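Local coordinates for Non-structural protein 3 (PDB 6LN0), which joins a macro domain, which probably binds ADP-ribose, to a papain-like protease that probably cleaves the viral polyprotein, at residues R167-T172 with V179-L184; T272-R277 with G376-G381. One frame throughout, in Å; residues are numbered along the deposited sequence.

Interaction 1: R167-T172 with V179-L184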
loop_
_atom_site.group_PDB
_atom_site.type_symbol
_atom_site.label_atom_id
_atom_site.label_comp_id
_atom_site.label_asym_id
_atom_site.label_seq_id
_atom_site.Cartn_x
_atom_site.Cartn_y
_atom_site.Cartn_z
ATOM N N ARG A 167 -9.193 15.240 -4.479
ATOM C CA ARG A 167 -8.287 14.465 -3.659
ATOM C C ARG A 167 -9.084 13.473 -2.832
ATOM O O ARG A 167 -10.213 13.751 -2.416
ATOM C CB ARG A 167 -7.451 15.376 -2.767
ATOM C CG ARG A 167 -6.489 16.231 -3.572
ATOM C CD ARG A 167 -5.832 17.282 -2.718
ATOM N NE ARG A 167 -4.460 16.900 -2.412
ATOM C CZ ARG A 167 -3.389 17.599 -2.772
ATOM N NH1 ARG A 167 -3.526 18.736 -3.454
ATOM N NH2 ARG A 167 -2.178 17.161 -2.447
ATOM N N THR A 168 -8.492 12.303 -2.628
ATOM C CA THR A 168 -9.092 11.233 -1.848
ATOM C C THR A 168 -8.287 11.042 -0.565
ATOM O O THR A 168 -7.053 11.123 -0.570
ATOM C CB THR A 168 -9.154 9.931 -2.662
ATOM O OG1 THR A 168 -7.953 9.781 -3.430
ATOM C CG2 THR A 168 -10.345 9.953 -3.628
ATOM N N ILE A 169 -8.995 10.816 0.529
ATOM C CA ILE A 169 -8.389 10.719 1.854
ATOM C C ILE A 169 -7.902 9.290 2.091
ATOM O O ILE A 169 -8.684 8.338 2.028
ATOM C CB ILE A 169 -9.394 11.154 2.925
ATOM C CG1 ILE A 169 -10.033 12.477 2.493
ATOM C CG2 ILE A 169 -8.710 11.316 4.259
ATOM C CD1 ILE A 169 -9.046 13.621 2.470
ATOM N N VAL A 170 -6.610 9.137 2.366
ATOM C CA VAL A 170 -5.961 7.835 2.449
ATOM C C VAL A 170 -5.220 7.719 3.775
ATOM O O VAL A 170 -4.466 8.625 4.148
ATOM C CB VAL A 170 -4.977 7.621 1.288
ATOM C CG1 VAL A 170 -4.372 6.209 1.372
ATOM C CG2 VAL A 170 -5.661 7.865 -0.040
ATOM N N ARG A 171 -5.415 6.600 4.476
ATOM C CA ARG A 171 -4.663 6.288 5.688
ATOM C C ARG A 171 -3.514 5.365 5.322
ATOM O O ARG A 171 -3.731 4.320 4.703
ATOM C CB ARG A 171 -5.553 5.633 6.743
ATOM C CG ARG A 171 -6.863 6.382 6.966
ATOM C CD ARG A 171 -7.391 6.181 8.362
ATOM N NE ARG A 171 -6.541 6.820 9.367
ATOM C CZ ARG A 171 -6.626 6.603 10.684
ATOM N NH1 ARG A 171 -7.519 5.747 11.171
ATOM N NH2 ARG A 171 -5.801 7.240 11.516
ATOM N N THR A 172 -2.298 5.755 5.704
ATOM C CA THR A 172 -1.084 5.080 5.283
ATOM C C THR A 172 -0.136 4.942 6.463
ATOM O O THR A 172 -0.216 5.697 7.438
ATOM C CB THR A 172 -0.334 5.839 4.174
ATOM O OG1 THR A 172 0.463 6.876 4.765
ATOM C CG2 THR A 172 -1.281 6.445 3.186
ATOM N N VAL A 179 0.351 6.109 12.068
ATOM C CA VAL A 179 -0.525 6.092 10.900
ATOM C C VAL A 179 -0.779 7.534 10.460
ATOM O O VAL A 179 -1.122 8.400 11.278
ATOM C CB VAL A 179 -1.845 5.359 11.203
ATOM C CG1 VAL A 179 -2.845 5.557 10.071
ATOM C CG2 VAL A 179 -1.588 3.839 11.479
ATOM N N THR A 180 -0.615 7.796 9.171
ATOM C CA THR A 180 -0.785 9.136 8.641
ATOM C C THR A 180 -1.931 9.156 7.650
ATOM O O THR A 180 -1.978 8.325 6.738
ATOM C CB THR A 180 0.478 9.638 7.971
ATOM O OG1 THR A 180 1.509 9.719 8.950
ATOM C CG2 THR A 180 0.237 11.046 7.408
ATOM N N THR A 181 -2.829 10.120 7.825
ATOM C CA THR A 181 -3.968 10.332 6.944
ATOM C C THR A 181 -3.627 11.433 5.947
ATOM O O THR A 181 -3.338 12.561 6.349
ATOM C CB THR A 181 -5.203 10.721 7.756
ATOM O OG1 THR A 181 -5.475 9.708 8.741
ATOM C CG2 THR A 181 -6.405 10.915 6.840
ATOM N N LYS A 182 -3.673 11.107 4.660
ATOM C CA LYS A 182 -3.294 12.025 3.593
ATOM C C LYS A 182 -4.470 12.282 2.657
ATOM O O LYS A 182 -5.358 11.436 2.499
ATOM C CB LYS A 182 -2.124 11.472 2.784
ATOM C CG LYS A 182 -1.187 10.576 3.584
ATOM C CD LYS A 182 0.121 10.332 2.849
ATOM C CE LYS A 182 1.265 10.058 3.814
ATOM N NZ LYS A 182 2.621 10.375 3.246
ATOM N N ALA A 183 -4.466 13.463 2.039
ATOM C CA ALA A 183 -5.344 13.781 0.916
ATOM C C ALA A 183 -4.499 13.697 -0.345
ATOM O O ALA A 183 -3.601 14.516 -0.544
ATOM C CB ALA A 183 -5.947 15.174 1.066
ATOM N N LEU A 184 -4.755 12.707 -1.188
ATOM C CA LEU A 184 -3.880 12.459 -2.324
ATOM C C LEU A 184 -4.613 12.721 -3.629
ATOM O O LEU A 184 -5.817 12.462 -3.736
ATOM C CB LEU A 184 -3.350 11.023 -2.316
ATOM C CG LEU A 184 -2.458 10.583 -1.152
ATOM C CD1 LEU A 184 -2.118 9.109 -1.301
ATOM C CD2 LEU A 184 -1.191 11.410 -1.071
#
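Arg167 reaches across the end of the partner strand, at Leu184, to the outward-facing carbonyl of Ala183. Arg167 CB lies 3.5 Å from Leu184 O, and CG stays beside it. A bend at chi3 (104°) then turns the chain toward the preceding peptide, so that Arg167 NE, 3.1 Å from Ala183 O, donates a nearly straight bond (165°). The oxygen lies in the guanidinium plane, whereas NE stands well above the carbonyl plane. NH1 forms a salt bridge with Asp163. Six backbone bonds define an antiparallel ladder in which Thr168–Leu184, Val170–Lys182 and Thr172–Thr180 are the hydrogen-bonded pairs; Val170 N to Lys182 O is the shortest, at 2.6 Å. On the face of Ile169 and Arg171, Ile169 CD1 meets Ala183 CB at 3.7 Å, while Arg171 NE donates to Thr181 OG1 (3.1 Å) and Val179 CG1 sits over one guanidinium face. On the other face, Val170 and Leu184 cross at about a right angle, CG2 against CD1. There helix 186-192 touches Leu184, and Leu194 touches Val170 and Thr172. The hairpin's first strand is flanked by 180-184 and, in parallel, 209-212, consistent with the ubiquitin-like domain adjoining coronavirus papain-like proteases.

Interaction 2: T272-R277 with G376-G381; sequences TAYQFR and GAVAIG
Tyr274 extends its phenol edge-on to strand 376-381, with ring atom CE2 lying 4.1 Å from Val378 CG2. That methyl lies near the ring plane, which makes the encounter an edge contact and not a stack on the ring face. Tyr274 CG is anti to its own carbonyl carbon (chi1 -60°), and from there the ring projects tip-first to the strand backbone. Tyr274 OH gives a weak hydrogen bond to Gly376 O at 3.3 Å; this oxygen too lies near the ring plane. Tyr274 OH is also 3.3 Å from Ala377 CA, so the tip meets main chain at Gly376 and Ala377 while the CE2 edge meets Val378. The CB of Ala377 points away from the loop, leaving its backbone as the surface approached. Val378 has CG1 anti to the backbone N (chi1 167°), and it is the other branch, Val378 CG2, that meets the ring; the same methyl is 4.3 Å from Thr272 CG2. Thr272 also shapes the loop. Thr272 OG1 accepts from Tyr274 N at 3.3 Å in a nearly straight bond (172°), forming an ST turn, and is in turn hydrogen-bonded to Phe269 O near the C-terminal end of helix 260-270. The two segments bury only 140 Å² together, and neighbours complete the packing: Val321 of helix 313-322 touches both Tyr274 and Val378, while Tyr421 touches Thr272 and Val378. The contact thus joins the loop between helices 260-270 and 278-287 to strand 376-383, which runs between strands 338-346 and 416-423 in the large protease sheet.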
loop_
_atom_site.group_PDB
_atom_site.type_symbol
_atom_site.label_atom_id
_atom_site.label_comp_id
_atom_site.label_asym_id
_atom_site.label_seq_id
_atom_site.Cartn_x
_atom_site.Cartn_y
_atom_site.Cartn_z
ATOM N N THR A 272 23.256 -24.311 19.931
ATOM C CA THR A 272 24.338 -24.420 18.966
ATOM C C THR A 272 25.318 -23.274 19.181
ATOM O O THR A 272 25.176 -22.454 20.089
ATOM C CB THR A 272 23.827 -24.392 17.531
ATOM O OG1 THR A 272 23.624 -23.029 17.169
ATOM C CG2 THR A 272 22.531 -25.140 17.411
ATOM N N ALA A 273 26.328 -23.215 18.324
ATOM C CA ALA A 273 27.384 -22.230 18.469
ATOM C C ALA A 273 27.324 -21.166 17.388
ATOM O O ALA A 273 28.278 -20.399 17.237
ATOM C CB ALA A 273 28.745 -22.922 18.460
ATOM N N TYR A 274 26.226 -21.096 16.641
ATOM C CA TYR A 274 26.130 -20.234 15.473
ATOM C C TYR A 274 25.914 -18.785 15.892
ATOM O O TYR A 274 25.419 -18.502 16.983
ATOM C CB TYR A 274 24.983 -20.687 14.570
ATOM C CG TYR A 274 25.097 -22.102 14.041
ATOM C CD1 TYR A 274 26.307 -22.600 13.571
ATOM C CD2 TYR A 274 23.987 -22.935 14.009
ATOM C CE1 TYR A 274 26.401 -23.890 13.087
ATOM C CE2 TYR A 274 24.064 -24.217 13.534
ATOM C CZ TYR A 274 25.274 -24.701 13.065
ATOM O OH TYR A 274 25.359 -25.995 12.573
ATOM N N GLN A 275 26.287 -17.859 15.004
ATOM C CA GLN A 275 26.070 -16.431 15.219
ATOM C C GLN A 275 25.306 -15.833 14.040
ATOM O O GLN A 275 25.768 -15.900 12.899
ATOM C CB GLN A 275 27.390 -15.679 15.426
ATOM C CG GLN A 275 27.180 -14.159 15.330
ATOM C CD GLN A 275 28.355 -13.337 15.822
ATOM O OE1 GLN A 275 29.510 -13.760 15.740
ATOM N NE2 GLN A 275 28.063 -12.139 16.325
ATOM N N PHE A 276 24.156 -15.232 14.323
ATOM C CA PHE A 276 23.329 -14.612 13.293
ATOM C C PHE A 276 24.072 -13.494 12.558
ATOM O O PHE A 276 24.878 -12.768 13.138
ATOM C CB PHE A 276 22.077 -14.016 13.929
ATOM C CG PHE A 276 21.059 -15.026 14.345
ATOM C CD1 PHE A 276 20.491 -15.884 13.414
ATOM C CD2 PHE A 276 20.621 -15.078 15.671
ATOM C CE1 PHE A 276 19.526 -16.798 13.800
ATOM C CE2 PHE A 276 19.658 -15.985 16.070
ATOM C CZ PHE A 276 19.108 -16.854 15.137
ATOM N N ARG A 277 23.749 -13.320 11.280
ATOM C CA ARG A 277 24.211 -12.153 10.545
ATOM C C ARG A 277 23.700 -10.858 11.204
ATOM O O ARG A 277 22.736 -10.879 11.970
ATOM C CB ARG A 277 23.756 -12.247 9.089
ATOM C CG ARG A 277 22.298 -11.960 8.888
ATOM C CD ARG A 277 21.904 -12.361 7.504
ATOM N NE ARG A 277 20.468 -12.442 7.318
ATOM C CZ ARG A 277 19.700 -11.412 6.987
ATOM N NH1 ARG A 277 20.231 -10.208 6.815
ATOM N NH2 ARG A 277 18.397 -11.587 6.817
ATOM N N GLY A 376 29.839 -27.414 14.308
ATOM C CA GLY A 376 28.885 -28.498 14.376
ATOM C C GLY A 376 27.947 -28.436 13.194
ATOM O O GLY A 376 28.149 -27.665 12.255
ATOM N N ALA A 377 26.899 -29.251 13.249
ATOM C CA ALA A 377 25.924 -29.263 12.172
ATOM C C ALA A 377 24.564 -29.650 12.727
ATOM O O ALA A 377 24.477 -30.486 13.630
ATOM C CB ALA A 377 26.342 -30.230 11.062
ATOM N N VAL A 378 23.509 -29.017 12.201
ATOM C CA VAL A 378 22.129 -29.390 12.480
ATOM C C VAL A 378 21.654 -30.302 11.369
ATOM O O VAL A 378 21.875 -30.015 10.192
ATOM C CB VAL A 378 21.207 -28.161 12.583
ATOM C CG1 VAL A 378 19.744 -28.598 12.564
ATOM C CG2 VAL A 378 21.520 -27.367 13.829
ATOM N N ALA A 379 20.980 -31.389 11.732
ATOM C CA ALA A 379 20.412 -32.312 10.762
ATOM C C ALA A 379 18.911 -32.356 10.963
ATOM O O ALA A 379 18.435 -32.288 12.098
ATOM C CB ALA A 379 21.001 -33.723 10.914
ATOM N N ILE A 380 18.165 -32.446 9.870
ATOM C CA ILE A 380 16.716 -32.535 9.948
ATOM C C ILE A 380 16.273 -33.761 9.179
ATOM O O ILE A 380 16.843 -34.111 8.142
ATOM C CB ILE A 380 15.968 -31.272 9.437
ATOM C CG1 ILE A 380 16.419 -30.853 8.046
ATOM C CG2 ILE A 380 16.076 -30.119 10.438
ATOM C CD1 ILE A 380 15.438 -29.835 7.397
ATOM N N GLY A 381 15.252 -34.410 9.715
ATOM C CA GLY A 381 14.665 -35.605 9.146
ATOM C C GLY A 381 13.610 -36.068 10.121
ATOM O O GLY A 381 13.283 -35.351 11.065
#

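How the interactions relate
Interactions 1 and 2 belong to separate parts of an elongated chain: their centres are 46 Å apart, their nearest atoms about 25 Å, and they do not touch. They also follow one another in sequence, the first closing before the second opens. The two contacts differ in kind. The 167-172/179-184 pair is a local hairpin held by a backbone ladder and burying 661 Å², whereas 272-277/376-381 brings together segments almost a hundred residues apart through a few side-chain contacts. Interaction 2 shares its large sheet with strands near the zinc site of Cys334, Cys335, Cys360 and Cys363; none of these ligands belongs to either contact.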